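Local coordinates for protein putative aldo/keto reductase (Salmonella enterica subsp. enterica serovar Typhimurium, PDB 4R9O) that probably works as an NADP-dependent oxidoreductase of the aldo/keto reductase family, built on a TIM barrel, at residues 56-61 / 129-134; 85-90 / 107-112; 62-67 / 114-119. All coordinates share one frame; numbering follows the deposited sequence.

Contact 1 (56-61 / 129-134); sequences DIYGGY and LIHRPD
His131 meets Ile57 and Tyr58 through the CE1–NE2 side of its imidazole. Ile57 CD1 lies 3.9 Å from His131 CE1, and Ile57 CG1 packs just as near to the same carbon because it stands between its own backbone N and carbonyl carbon (chi1 64°). Tyr58 comes in obliquely: the two ring planes are 87° apart, and Tyr58 OH stops 3.8 Å from His131 NE2, a contact without a direct bond. On the other nitrogen, a water in the imidazole plane lies 2.9 Å from His131 ND1 and donates to Asp56 OD1 at 2.7 Å, so it bridges the two segments. The polar ends have further partners. Tyr58 OH is hydrogen-bonded to Lys86 NZ, and His131 NE2 to Glu224 of the second subunit, which packs over the site. Tyr58 is probably the proton donor, by analogy with a close relative, and Tyr58, Lys86 and His131 probably belong to the tyrosine, lysine, aspartate and histidine tetrad of aldo/keto reductases. With the water, itself bonded to Asp56, on ND1 and Glu224 of the second subunit on NE2, both ring nitrogens are engaged, which probably fixes the imidazole's rotation beside the tyrosine hydroxyl.

Contact 2 (85-90 / 107-112); sequences TKCGIA and RHIILS
Cys87 carries the contact, pressing from strand 82-90, just before its break at Gly88, onto the helix at Ile109 and Ser112. The tight spot is carbon on carbon: Cys87 CB sits 3.6 Å from Ser112 CB, and the two residues are also the pair with the nearest CA atoms, 6.4 Å apart. The sulfur goes on past the serine. Placed between its backbone N and carbonyl carbon (chi1 68°), Cys87 SG comes to 4.1 Å from Ile109 CG2 and equally near Ile109 CA, so it rests against both the branch and the backbone of that residue. Ser112 presents its carbon to the strand while its hydroxyl turns back into the helix, where Ser112 OG donates to His108 O at 2.7 Å. That oxygen also accepts from Ser112 N, the two donors reaching it from opposite faces of the carbonyl plane. The same hydroxyl oxygen lies over the rim of one face of the His108 ring.

The packing is looser toward His108, the partly exposed member of the group. Gly88 N, at the break in the strand, lies near the plane of the His108 ring at its edge, 4.4 Å from His108 NE2. Beyond Ser112 a water takes over: it donates to Lys86 O at 3.0 Å and, weakly, to Ser112 O.

This is a helix laid against the outside of the barrel wall. Strand 82-90 runs beside strand 125-130, with Cys87 paired through the backbone to Leu129 and His131, while Ile109 also reaches Ile130 on that second strand and then Val142 and Ala145 of helix 139-151. Lys86 points to the barrel's interior, away from helix 106-119.

Contact 3 (62-67 / 114-119); sequences QCEAAF and EQSLKN
The carboxylate of Glu64 and the amide of Asn119 meet with their planes 57° apart, the amide nitrogen reaching Glu64 OE1 on its anti side, somewhat out of the carboxylate plane. The acceptor lies almost in the Asn119 amide plane, and the bond is nearly straight: Asn119 ND2 to Glu64 OE1 is 3.2 Å with an angle of 169° at the hydrogen. Segments 63-67 and 114-119, from two neighbouring outer helices of the TIM barrel, run at 37° to each other, their axes 8.6 Å apart at closest approach. Glu64 spans the gap with its chain extended beyond CG, which carries the carboxylate alongside Ser116. Ser116 OG is 2.8 Å from Glu64 OE2 and also lies in hydrogen-bonding reach of Ser112 O one turn earlier. Thr85 OG1, from strand 82-90, is also hydrogen-bonded to Glu64 OE2, and the buried carboxylate is thus met by polar groups from both helix and strand. Nearer the backbones, Glu64 CB rests 3.7 Å from Asn119 CB. At the more exposed margin Ala65 CA lies 3.6 Å from Asn119 O, and one water donates to both Ala65 O and Asn119 O, each at 2.8 Å.

In the fold
From the N terminus the chain passes through 56-61 and straight into helix 63-73, where Tyr58 O probably bonds to Cys63 N, then along strand 82-90 and, after the short strand 101-102, which pairs antiparallel with 82-90, into helix 106-119. Contact 2 closes the shortest loop, bringing that helix back onto the strand. Contact 3 encloses it, joining the later end of the same helix to helix 63-73. Strand 125-130 then leads to 129-134, and contact 1 closes the widest loop around both. The three are therefore nested and do not cross. Together they tie the active-site end of the barrel to two outer helices, with strand 82-90 as the shared wall.

Contact 1 (56-61 / 129-134)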
ATOM      1  N   ASP C  56     -27.096  -7.025 -19.526  1.00 28.56           N
ATOM      2  CA  ASP C  56     -28.106  -7.996 -19.114  1.00 29.74           C
ATOM      3  C   ASP C  56     -28.512  -7.792 -17.640  1.00 34.23           C
ATOM      4  O   ASP C  56     -29.696  -7.843 -17.312  1.00 27.42           O
ATOM      5  CB  ASP C  56     -27.620  -9.432 -19.367  1.00 29.21           C
ATOM      6  CG  ASP C  56     -26.328  -9.778 -18.622  1.00 32.96           C
ATOM      7  OD1 ASP C  56     -25.570  -8.859 -18.228  1.00 31.05           O
ATOM      8  OD2 ASP C  56     -26.076 -10.991 -18.454  1.00 35.28           O
ATOM      9  N   ILE C  57     -27.548  -7.506 -16.769  1.00 32.71           N
ATOM     10  CA  ILE C  57     -27.832  -7.441 -15.334  1.00 32.35           C
ATOM     11  C   ILE C  57     -28.532  -6.160 -14.835  1.00 30.51           C
ATOM     12  O   ILE C  57     -29.115  -6.165 -13.744  1.00 31.79           O
ATOM     13  CB  ILE C  57     -26.538  -7.594 -14.509  1.00 31.95           C
ATOM     14  CG1 ILE C  57     -25.598  -6.419 -14.777  1.00 31.16           C
ATOM     15  CG2 ILE C  57     -25.851  -8.928 -14.800  1.00 28.19           C
ATOM     16  CD1 ILE C  57     -24.687  -6.109 -13.603  1.00 32.81           C
ATOM     17  N   TYR C  58     -28.480  -5.074 -15.610  1.00 26.48           N
ATOM     18  CA  TYR C  58     -28.944  -3.767 -15.112  1.00 29.09           C
ATOM     19  C   TYR C  58     -30.386  -3.818 -14.619  1.00 31.52           C
ATOM     20  O   TYR C  58     -31.245  -4.462 -15.231  1.00 29.70           O
ATOM     21  CB  TYR C  58     -28.818  -2.686 -16.192  1.00 28.49           C
ATOM     22  CG  TYR C  58     -27.398  -2.251 -16.505  1.00 27.38           C
ATOM     23  CD1 TYR C  58     -26.358  -2.467 -15.603  1.00 29.61           C
ATOM     24  CD2 TYR C  58     -27.096  -1.643 -17.717  1.00 27.34           C
ATOM     25  CE1 TYR C  58     -25.056  -2.076 -15.900  1.00 32.15           C
ATOM     26  CE2 TYR C  58     -25.812  -1.243 -18.020  1.00 26.96           C
ATOM     27  CZ  TYR C  58     -24.794  -1.464 -17.115  1.00 31.56           C
ATOM     28  OH  TYR C  58     -23.516  -1.066 -17.446  1.00 31.51           O
ATOM     29  N   GLY C  59     -30.632  -3.155 -13.493  1.00 34.23           N
ATOM     30  CA  GLY C  59     -31.962  -3.040 -12.932  1.00 34.56           C
ATOM     31  C   GLY C  59     -32.513  -4.384 -12.511  1.00 35.92           C
ATOM     32  O   GLY C  59     -33.722  -4.610 -12.544  1.00 35.73           O
ATOM     33  N   GLY C  60     -31.621  -5.286 -12.113  1.00 35.37           N
ATOM     34  CA  GLY C  60     -32.033  -6.609 -11.694  1.00 34.24           C
ATOM     35  C   GLY C  60     -32.567  -7.412 -12.863  1.00 30.60           C
ATOM     36  O   GLY C  60     -33.600  -8.071 -12.745  1.00 31.89           O
ATOM     37  N   TYR C  61     -31.856  -7.351 -13.987  1.00 29.33           N
ATOM     38  CA  TYR C  61     -32.238  -8.036 -15.223  1.00 33.20           C
ATOM     39  C   TYR C  61     -33.580  -7.521 -15.749  1.00 33.60           C
ATOM     40  O   TYR C  61     -34.393  -8.299 -16.245  1.00 36.36           O
ATOM     41  CB  TYR C  61     -32.305  -9.564 -15.023  1.00 30.40           C
ATOM     42  CG  TYR C  61     -30.977 -10.223 -14.654  1.00 30.00           C
ATOM     43  CD1 TYR C  61     -30.106 -10.684 -15.637  1.00 29.80           C
ATOM     44  CD2 TYR C  61     -30.610 -10.399 -13.323  1.00 31.16           C
ATOM     45  CE1 TYR C  61     -28.888 -11.293 -15.307  1.00 29.48           C
ATOM     46  CE2 TYR C  61     -29.403 -11.002 -12.981  1.00 30.81           C
ATOM     47  CZ  TYR C  61     -28.552 -11.451 -13.977  1.00 31.55           C
ATOM     48  OH  TYR C  61     -27.363 -12.057 -13.639  1.00 32.85           O
ATOM     49  N   LEU C 129     -20.374  -6.568 -25.265  1.00 25.05           N
ATOM     50  CA  LEU C 129     -19.180  -6.479 -24.428  1.00 24.00           C
ATOM     51  C   LEU C 129     -19.111  -7.596 -23.377  1.00 24.17           C
ATOM     52  O   LEU C 129     -20.132  -8.036 -22.865  1.00 26.75           O
ATOM     53  CB  LEU C 129     -19.130  -5.128 -23.710  1.00 24.74           C
ATOM     54  CG  LEU C 129     -19.307  -3.814 -24.473  1.00 27.06           C
ATOM     55  CD1 LEU C 129     -19.154  -2.637 -23.502  1.00 28.20           C
ATOM     56  CD2 LEU C 129     -18.322  -3.704 -25.635  1.00 24.26           C
ATOM     57  N   ILE C 130     -17.902  -8.049 -23.067  1.00 24.14           N
ATOM     58  CA  ILE C 130     -17.653  -8.765 -21.823  1.00 23.67           C
ATOM     59  C   ILE C 130     -17.600  -7.718 -20.708  1.00 23.73           C
ATOM     60  O   ILE C 130     -16.761  -6.801 -20.726  1.00 22.74           O
ATOM     61  CB  ILE C 130     -16.329  -9.580 -21.850  1.00 27.61           C
ATOM     62  CG1 ILE C 130     -16.234 -10.425 -23.123  1.00 27.37           C
ATOM     63  CG2 ILE C 130     -16.215 -10.467 -20.600  1.00 28.09           C
ATOM     64  CD1 ILE C 130     -17.280 -11.559 -23.190  1.00 30.35           C
ATOM     65  N   HIS C 131     -18.499  -7.861 -19.743  1.00 25.16           N
ATOM     66  CA  HIS C 131     -18.763  -6.818 -18.755  1.00 26.91           C
ATOM     67  C   HIS C 131     -17.585  -6.595 -17.810  1.00 27.94           C
ATOM     68  O   HIS C 131     -17.257  -5.457 -17.442  1.00 26.50           O
ATOM     69  CB  HIS C 131     -20.014  -7.190 -17.958  1.00 25.31           C
ATOM     70  CG  HIS C 131     -20.733  -6.020 -17.351  1.00 24.77           C
ATOM     71  ND1 HIS C 131     -22.059  -6.075 -16.992  1.00 24.44           N
ATOM     72  CD2 HIS C 131     -20.301  -4.774 -17.035  1.00 24.67           C
ATOM     73  CE1 HIS C 131     -22.424  -4.907 -16.485  1.00 26.52           C
ATOM     74  NE2 HIS C 131     -21.377  -4.103 -16.497  1.00 27.17           N
ATOM     75  N   ARG C 132     -16.940  -7.692 -17.435  1.00 27.49           N
ATOM     76  CA  ARG C 132     -15.829  -7.614 -16.501  1.00 29.81           C
ATOM     77  C   ARG C 132     -14.828  -8.743 -16.772  1.00 28.34           C
ATOM     78  O   ARG C 132     -15.212  -9.809 -17.264  1.00 26.89           O
ATOM     79  CB  ARG C 132     -16.348  -7.654 -15.055  1.00 33.63           C
ATOM     80  CG  ARG C 132     -15.796  -6.480 -14.221  1.00 46.92           C
ATOM     81  CD  ARG C 132     -16.695  -5.974 -13.099  1.00 49.24           C
ATOM     82  NE  ARG C 132     -17.099  -4.587 -13.337  1.00 53.02           N
ATOM     83  CZ  ARG C 132     -18.313  -4.090 -13.091  1.00 59.42           C
ATOM     84  NH1 ARG C 132     -19.253  -4.851 -12.548  1.00 62.31           N
ATOM     85  NH2 ARG C 132     -18.582  -2.819 -13.359  1.00 61.24           N
ATOM     86  N   PRO C 133     -13.539  -8.500 -16.473  1.00 27.21           N
ATOM     87  CA  PRO C 133     -12.557  -9.576 -16.625  1.00 30.07           C
ATOM     88  C   PRO C 133     -12.795 -10.673 -15.590  1.00 33.18           C
ATOM     89  O   PRO C 133     -12.934 -10.412 -14.398  1.00 37.09           O
ATOM     90  CB  PRO C 133     -11.220  -8.874 -16.404  1.00 29.87           C
ATOM     91  CG  PRO C 133     -11.535  -7.680 -15.591  1.00 30.84           C
ATOM     92  CD  PRO C 133     -12.911  -7.239 -16.040  1.00 27.01           C
ATOM     93  N   ASP C 134     -12.855 -11.899 -16.083  1.00 28.79           N
ATOM     94  CA  ASP C 134     -13.168 -13.068 -15.290  1.00 28.40           C
ATOM     95  C   ASP C 134     -11.902 -13.920 -15.160  1.00 28.19           C
ATOM     96  O   ASP C 134     -11.340 -14.329 -16.166  1.00 29.39           O
ATOM     97  CB  ASP C 134     -14.312 -13.811 -15.980  1.00 27.74           C
ATOM     98  CG  ASP C 134     -14.593 -15.181 -15.399  1.00 31.13           C
ATOM     99  OD1 ASP C 134     -14.278 -15.441 -14.220  1.00 31.30           O
ATOM    100  OD2 ASP C 134     -15.185 -15.989 -16.143  1.00 31.98           O
TER
HETATM  101  O   HOH W   1     -23.033  -8.815 -17.358  1.00 35.29           O

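Contact 2 (85-90 / 107-112)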
ATOM      1  N   THR C  85     -24.704  -3.720 -25.603  1.00 28.61           N
ATOM      2  CA  THR C  85     -25.045  -4.396 -24.363  1.00 27.61           C
ATOM      3  C   THR C  85     -23.910  -5.316 -23.910  1.00 27.36           C
ATOM      4  O   THR C  85     -22.868  -5.403 -24.570  1.00 27.92           O
ATOM      5  CB  THR C  85     -26.367  -5.183 -24.485  1.00 28.33           C
ATOM      6  OG1 THR C  85     -26.776  -5.614 -23.180  1.00 28.33           O
ATOM      7  CG2 THR C  85     -26.217  -6.380 -25.418  1.00 30.52           C
ATOM      8  N   LYS C  86     -24.095  -5.961 -22.761  1.00 27.33           N
ATOM      9  CA  LYS C  86     -23.013  -6.703 -22.121  1.00 28.44           C
ATOM     10  C   LYS C  86     -23.500  -7.967 -21.450  1.00 30.10           C
ATOM     11  O   LYS C  86     -24.680  -8.094 -21.139  1.00 29.11           O
ATOM     12  CB  LYS C  86     -22.299  -5.850 -21.062  1.00 27.21           C
ATOM     13  CG  LYS C  86     -22.153  -4.382 -21.354  1.00 28.31           C
ATOM     14  CD  LYS C  86     -21.384  -3.715 -20.218  1.00 30.94           C
ATOM     15  CE  LYS C  86     -21.400  -2.202 -20.327  1.00 30.43           C
ATOM     16  NZ  LYS C  86     -22.770  -1.638 -20.143  1.00 33.38           N
ATOM     17  N   CYS C  87     -22.565  -8.883 -21.205  1.00 25.31           N
ATOM     18  CA  CYS C  87     -22.806 -10.074 -20.405  1.00 26.57           C
ATOM     19  C   CYS C  87     -21.509 -10.469 -19.696  1.00 29.91           C
ATOM     20  O   CYS C  87     -20.441  -9.946 -20.020  1.00 30.14           O
ATOM     21  CB  CYS C  87     -23.319 -11.230 -21.267  1.00 27.16           C
ATOM     22  SG  CYS C  87     -22.115 -11.901 -22.437  1.00 35.70           S
ATOM     23  N   GLY C  88     -21.602 -11.378 -18.729  1.00 26.84           N
ATOM     24  CA  GLY C  88     -20.427 -11.826 -18.004  1.00 27.41           C
ATOM     25  C   GLY C  88     -20.588 -11.796 -16.497  1.00 30.81           C
ATOM     26  O   GLY C  88     -19.908 -12.531 -15.772  1.00 30.09           O
ATOM     27  N   ILE C  89     -21.507 -10.971 -16.009  1.00 30.45           N
ATOM     28  CA  ILE C  89     -21.744 -10.921 -14.571  1.00 30.18           C
ATOM     29  C   ILE C  89     -23.011 -11.700 -14.184  1.00 30.51           C
ATOM     30  O   ILE C  89     -24.008 -11.704 -14.912  1.00 29.98           O
ATOM     31  CB  ILE C  89     -21.834  -9.466 -14.083  1.00 29.58           C
ATOM     32  CG1 ILE C  89     -20.546  -8.712 -14.453  1.00 30.88           C
ATOM     33  CG2 ILE C  89     -22.070  -9.407 -12.577  1.00 29.60           C
ATOM     34  CD1 ILE C  89     -20.574  -7.239 -14.102  1.00 29.55           C
ATOM     35  N   ALA C  90     -22.943 -12.397 -13.053  1.00 29.42           N
ATOM     36  CA  ALA C  90     -24.101 -13.097 -12.505  1.00 31.98           C
ATOM     37  C   ALA C  90     -24.421 -12.545 -11.115  1.00 32.95           C
ATOM     38  O   ALA C  90     -23.587 -12.619 -10.213  1.00 33.26           O
ATOM     39  CB  ALA C  90     -23.843 -14.590 -12.449  1.00 30.11           C
ATOM     40  N   ARG C 107     -21.555 -20.978 -24.058  1.00 30.68           N
ATOM     41  CA  ARG C 107     -22.996 -21.102 -24.234  1.00 33.72           C
ATOM     42  C   ARG C 107     -23.741 -19.985 -23.480  1.00 31.61           C
ATOM     43  O   ARG C 107     -24.747 -19.462 -23.970  1.00 30.33           O
ATOM     44  CB  ARG C 107     -23.490 -22.493 -23.806  1.00 39.67           C
ATOM     45  CG  ARG C 107     -25.005 -22.637 -23.940  1.00 46.48           C
ATOM     46  CD  ARG C 107     -25.549 -24.048 -23.682  1.00 55.84           C
ATOM     47  NE  ARG C 107     -26.862 -23.985 -23.030  1.00 61.25           N
ATOM     48  CZ  ARG C 107     -27.969 -24.553 -23.497  1.00 67.39           C
ATOM     49  NH1 ARG C 107     -29.115 -24.431 -22.832  1.00 68.86           N
ATOM     50  NH2 ARG C 107     -27.941 -25.229 -24.639  1.00 72.05           N
ATOM     51  N   HIS C 108     -23.232 -19.586 -22.319  1.00 31.01           N
ATOM     52  CA  HIS C 108     -23.815 -18.454 -21.597  1.00 31.64           C
ATOM     53  C   HIS C 108     -23.729 -17.136 -22.389  1.00 30.56           C
ATOM     54  O   HIS C 108     -24.666 -16.337 -22.391  1.00 31.27           O
ATOM     55  CB  HIS C 108     -23.133 -18.272 -20.240  1.00 30.28           C
ATOM     56  CG  HIS C 108     -23.626 -17.080 -19.478  1.00 29.39           C
ATOM     57  ND1 HIS C 108     -24.807 -17.086 -18.769  1.00 29.85           N
ATOM     58  CD2 HIS C 108     -23.099 -15.841 -19.323  1.00 27.93           C
ATOM     59  CE1 HIS C 108     -24.990 -15.902 -18.211  1.00 30.59           C
ATOM     60  NE2 HIS C 108     -23.966 -15.129 -18.529  1.00 29.35           N
ATOM     61  N   ILE C 109     -22.603 -16.906 -23.046  1.00 27.04           N
ATOM     62  CA  ILE C 109     -22.448 -15.703 -23.849  1.00 28.49           C
ATOM     63  C   ILE C 109     -23.481 -15.713 -24.980  1.00 29.51           C
ATOM     64  O   ILE C 109     -24.173 -14.719 -25.222  1.00 28.57           O
ATOM     65  CB  ILE C 109     -21.013 -15.588 -24.418  1.00 28.51           C
ATOM     66  CG1 ILE C 109     -20.017 -15.401 -23.262  1.00 26.79           C
ATOM     67  CG2 ILE C 109     -20.941 -14.446 -25.425  1.00 25.88           C
ATOM     68  CD1 ILE C 109     -18.507 -15.487 -23.662  1.00 26.34           C
ATOM     69  N   ILE C 110     -23.606 -16.854 -25.644  1.00 29.96           N
ATOM     70  CA  ILE C 110     -24.551 -16.977 -26.741  1.00 30.69           C
ATOM     71  C   ILE C 110     -25.983 -16.796 -26.240  1.00 31.22           C
ATOM     72  O   ILE C 110     -26.753 -16.046 -26.827  1.00 30.85           O
ATOM     73  CB  ILE C 110     -24.406 -18.336 -27.452  1.00 31.25           C
ATOM     74  CG1 ILE C 110     -23.033 -18.417 -28.134  1.00 31.19           C
ATOM     75  CG2 ILE C 110     -25.552 -18.561 -28.440  1.00 36.15           C
ATOM     76  CD1 ILE C 110     -22.800 -19.690 -28.906  1.00 33.00           C
ATOM     77  N   LEU C 111     -26.324 -17.471 -25.146  1.00 31.15           N
ATOM     78  CA  LEU C 111     -27.679 -17.408 -24.612  1.00 34.30           C
ATOM     79  C   LEU C 111     -27.996 -16.012 -24.069  1.00 34.19           C
ATOM     80  O   LEU C 111     -29.122 -15.544 -24.194  1.00 29.88           O
ATOM     81  CB  LEU C 111     -27.886 -18.464 -23.530  1.00 36.22           C
ATOM     82  CG  LEU C 111     -27.880 -19.925 -24.014  1.00 41.94           C
ATOM     83  CD1 LEU C 111     -28.149 -20.888 -22.862  1.00 43.27           C
ATOM     84  CD2 LEU C 111     -28.847 -20.171 -25.177  1.00 44.88           C
ATOM     85  N   SER C 112     -27.004 -15.345 -23.484  1.00 32.73           N
ATOM     86  CA  SER C 112     -27.193 -13.967 -23.011  1.00 35.49           C
ATOM     87  C   SER C 112     -27.507 -12.990 -24.143  1.00 35.57           C
ATOM     88  O   SER C 112     -28.423 -12.177 -24.036  1.00 36.02           O
ATOM     89  CB  SER C 112     -25.955 -13.484 -22.265  1.00 34.05           C
ATOM     90  OG  SER C 112     -25.774 -14.237 -21.084  1.00 37.81           O
TER
HETATM   91  O   HOH W   2     -26.241  -9.817 -22.960  1.00 34.45           O

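Contact 3 (62-67 / 114-119)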
ATOM      1  N   GLN C  62     -33.801  -6.212 -15.661  1.00 30.64           N
ATOM      2  CA  GLN C  62     -35.073  -5.637 -16.106  1.00 33.93           C
ATOM      3  C   GLN C  62     -34.950  -4.508 -17.121  1.00 33.16           C
ATOM      4  O   GLN C  62     -35.909  -4.236 -17.856  1.00 34.58           O
ATOM      5  CB  GLN C  62     -35.866  -5.105 -14.913  1.00 34.92           C
ATOM      6  CG  GLN C  62     -36.404  -6.147 -13.972  1.00 39.27           C
ATOM      7  CD  GLN C  62     -37.110  -5.501 -12.797  1.00 45.44           C
ATOM      8  OE1 GLN C  62     -36.469  -5.042 -11.851  1.00 50.46           O
ATOM      9  NE2 GLN C  62     -38.433  -5.434 -12.864  1.00 45.13           N
ATOM     10  N   CYS C  63     -33.803  -3.828 -17.149  1.00 29.25           N
ATOM     11  CA  CYS C  63     -33.678  -2.612 -17.958  1.00 28.94           C
ATOM     12  C   CYS C  63     -33.752  -2.891 -19.450  1.00 30.77           C
ATOM     13  O   CYS C  63     -34.351  -2.110 -20.186  1.00 33.17           O
ATOM     14  CB  CYS C  63     -32.373  -1.869 -17.649  1.00 26.65           C
ATOM     15  SG  CYS C  63     -32.386  -0.974 -16.078  1.00 32.65           S
ATOM     16  N   GLU C  64     -33.138  -3.983 -19.901  1.00 28.81           N
ATOM     17  CA  GLU C  64     -33.188  -4.324 -21.327  1.00 31.48           C
ATOM     18  C   GLU C  64     -34.633  -4.462 -21.800  1.00 32.18           C
ATOM     19  O   GLU C  64     -35.020  -3.880 -22.809  1.00 30.85           O
ATOM     20  CB  GLU C  64     -32.419  -5.620 -21.621  1.00 31.97           C
ATOM     21  CG  GLU C  64     -30.924  -5.423 -21.861  1.00 29.81           C
ATOM     22  CD  GLU C  64     -30.193  -6.738 -22.115  1.00 34.53           C
ATOM     23  OE1 GLU C  64     -30.725  -7.813 -21.745  1.00 33.70           O
ATOM     24  OE2 GLU C  64     -29.076  -6.696 -22.682  1.00 37.04           O
ATOM     25  N   ALA C  65     -35.427  -5.216 -21.048  1.00 33.12           N
ATOM     26  CA  ALA C  65     -36.809  -5.483 -21.425  1.00 34.22           C
ATOM     27  C   ALA C  65     -37.656  -4.219 -21.393  1.00 33.12           C
ATOM     28  O   ALA C  65     -38.575  -4.063 -22.195  1.00 33.63           O
ATOM     29  CB  ALA C  65     -37.415  -6.544 -20.508  1.00 36.87           C
ATOM     30  N   ALA C  66     -37.377  -3.336 -20.442  1.00 34.00           N
ATOM     31  CA  ALA C  66     -38.099  -2.066 -20.366  1.00 37.03           C
ATOM     32  C   ALA C  66     -37.800  -1.227 -21.609  1.00 36.39           C
ATOM     33  O   ALA C  66     -38.678  -0.548 -22.152  1.00 37.14           O
ATOM     34  CB  ALA C  66     -37.732  -1.308 -19.107  1.00 31.30           C
ATOM     35  N   PHE C  67     -36.561  -1.304 -22.076  1.00 33.02           N
ATOM     36  CA  PHE C  67     -36.163  -0.584 -23.275  1.00 32.97           C
ATOM     37  C   PHE C  67     -36.847  -1.153 -24.515  1.00 31.84           C
ATOM     38  O   PHE C  67     -37.315  -0.405 -25.372  1.00 33.46           O
ATOM     39  CB  PHE C  67     -34.645  -0.630 -23.453  1.00 31.74           C
ATOM     40  CG  PHE C  67     -34.119   0.425 -24.378  1.00 29.19           C
ATOM     41  CD1 PHE C  67     -33.813   1.692 -23.899  1.00 27.61           C
ATOM     42  CD2 PHE C  67     -33.946   0.159 -25.729  1.00 28.30           C
ATOM     43  CE1 PHE C  67     -33.331   2.676 -24.753  1.00 32.26           C
ATOM     44  CE2 PHE C  67     -33.467   1.145 -26.590  1.00 32.86           C
ATOM     45  CZ  PHE C  67     -33.153   2.400 -26.098  1.00 30.74           C
ATOM     46  N   GLU C 114     -28.743 -13.725 -27.027  1.00 36.42           N
ATOM     47  CA  GLU C 114     -30.040 -14.070 -27.592  1.00 37.63           C
ATOM     48  C   GLU C 114     -31.179 -13.580 -26.700  1.00 34.80           C
ATOM     49  O   GLU C 114     -32.194 -13.094 -27.202  1.00 32.85           O
ATOM     50  CB  GLU C 114     -30.122 -15.579 -27.835  1.00 45.01           C
ATOM     51  CG  GLU C 114     -29.651 -15.939 -29.243  1.00 51.43           C
ATOM     52  CD  GLU C 114     -29.262 -17.390 -29.416  1.00 55.29           C
ATOM     53  OE1 GLU C 114     -29.432 -18.183 -28.462  1.00 56.62           O
ATOM     54  OE2 GLU C 114     -28.785 -17.733 -30.522  1.00 56.53           O
ATOM     55  N   GLN C 115     -31.008 -13.665 -25.384  1.00 32.21           N
ATOM     56  CA  GLN C 115     -31.992 -13.066 -24.478  1.00 37.54           C
ATOM     57  C   GLN C 115     -32.046 -11.543 -24.664  1.00 34.95           C
ATOM     58  O   GLN C 115     -33.125 -10.943 -24.619  1.00 33.09           O
ATOM     59  CB  GLN C 115     -31.684 -13.406 -23.016  1.00 40.79           C
ATOM     60  CG  GLN C 115     -32.387 -14.648 -22.507  1.00 48.54           C
ATOM     61  CD  GLN C 115     -33.891 -14.603 -22.735  1.00 52.56           C
ATOM     62  OE1 GLN C 115     -34.565 -13.654 -22.336  1.00 54.50           O
ATOM     63  NE2 GLN C 115     -34.418 -15.628 -23.394  1.00 56.45           N
ATOM     64  N   SER C 116     -30.883 -10.929 -24.877  1.00 32.69           N
ATOM     65  CA  SER C 116     -30.807  -9.493 -25.120  1.00 32.43           C
ATOM     66  C   SER C 116     -31.632  -9.117 -26.345  1.00 33.80           C
ATOM     67  O   SER C 116     -32.434  -8.184 -26.294  1.00 33.35           O
ATOM     68  CB  SER C 116     -29.352  -9.039 -25.300  1.00 27.35           C
ATOM     69  OG  SER C 116     -28.658  -9.065 -24.064  1.00 28.57           O
ATOM     70  N   LEU C 117     -31.453  -9.867 -27.431  1.00 34.37           N
ATOM     71  CA  LEU C 117     -32.260  -9.667 -28.633  1.00 34.01           C
ATOM     72  C   LEU C 117     -33.760  -9.724 -28.352  1.00 36.50           C
ATOM     73  O   LEU C 117     -34.521  -8.892 -28.847  1.00 38.53           O
ATOM     74  CB  LEU C 117     -31.911 -10.706 -29.697  1.00 33.26           C
ATOM     75  CG  LEU C 117     -30.529 -10.593 -30.334  1.00 35.28           C
ATOM     76  CD1 LEU C 117     -30.405 -11.580 -31.496  1.00 37.10           C
ATOM     77  CD2 LEU C 117     -30.292  -9.175 -30.811  1.00 34.17           C
ATOM     78  N   LYS C 118     -34.186 -10.714 -27.577  1.00 35.53           N
ATOM     79  CA  LYS C 118     -35.594 -10.847 -27.242  1.00 40.08           C
ATOM     80  C   LYS C 118     -36.066  -9.703 -26.343  1.00 37.72           C
ATOM     81  O   LYS C 118     -37.142  -9.136 -26.562  1.00 37.25           O
ATOM     82  CB  LYS C 118     -35.860 -12.193 -26.569  1.00 46.73           C
ATOM     83  CG  LYS C 118     -35.601 -13.394 -27.459  1.00 53.06           C
ATOM     84  CD  LYS C 118     -35.806 -14.692 -26.692  1.00 59.11           C
ATOM     85  CE  LYS C 118     -35.558 -15.918 -27.565  1.00 63.35           C
ATOM     86  NZ  LYS C 118     -35.759 -17.191 -26.809  1.00 65.77           N
ATOM     87  N   ASN C 119     -35.266  -9.366 -25.335  1.00 34.98           N
ATOM     88  CA  ASN C 119     -35.589  -8.266 -24.427  1.00 36.00           C
ATOM     89  C   ASN C 119     -35.728  -6.930 -25.135  1.00 36.20           C
ATOM     90  O   ASN C 119     -36.718  -6.217 -24.950  1.00 36.03           O
ATOM     91  CB  ASN C 119     -34.531  -8.138 -23.334  1.00 33.86           C
ATOM     92  CG  ASN C 119     -34.579  -9.281 -22.359  1.00 36.03           C
ATOM     93  OD1 ASN C 119     -35.603  -9.939 -22.223  1.00 38.05           O
ATOM     94  ND2 ASN C 119     -33.476  -9.526 -21.675  1.00 36.46           N
TER
HETATM   95  O   HOH W   3     -39.327  -6.171 -23.955  1.00 34.37           O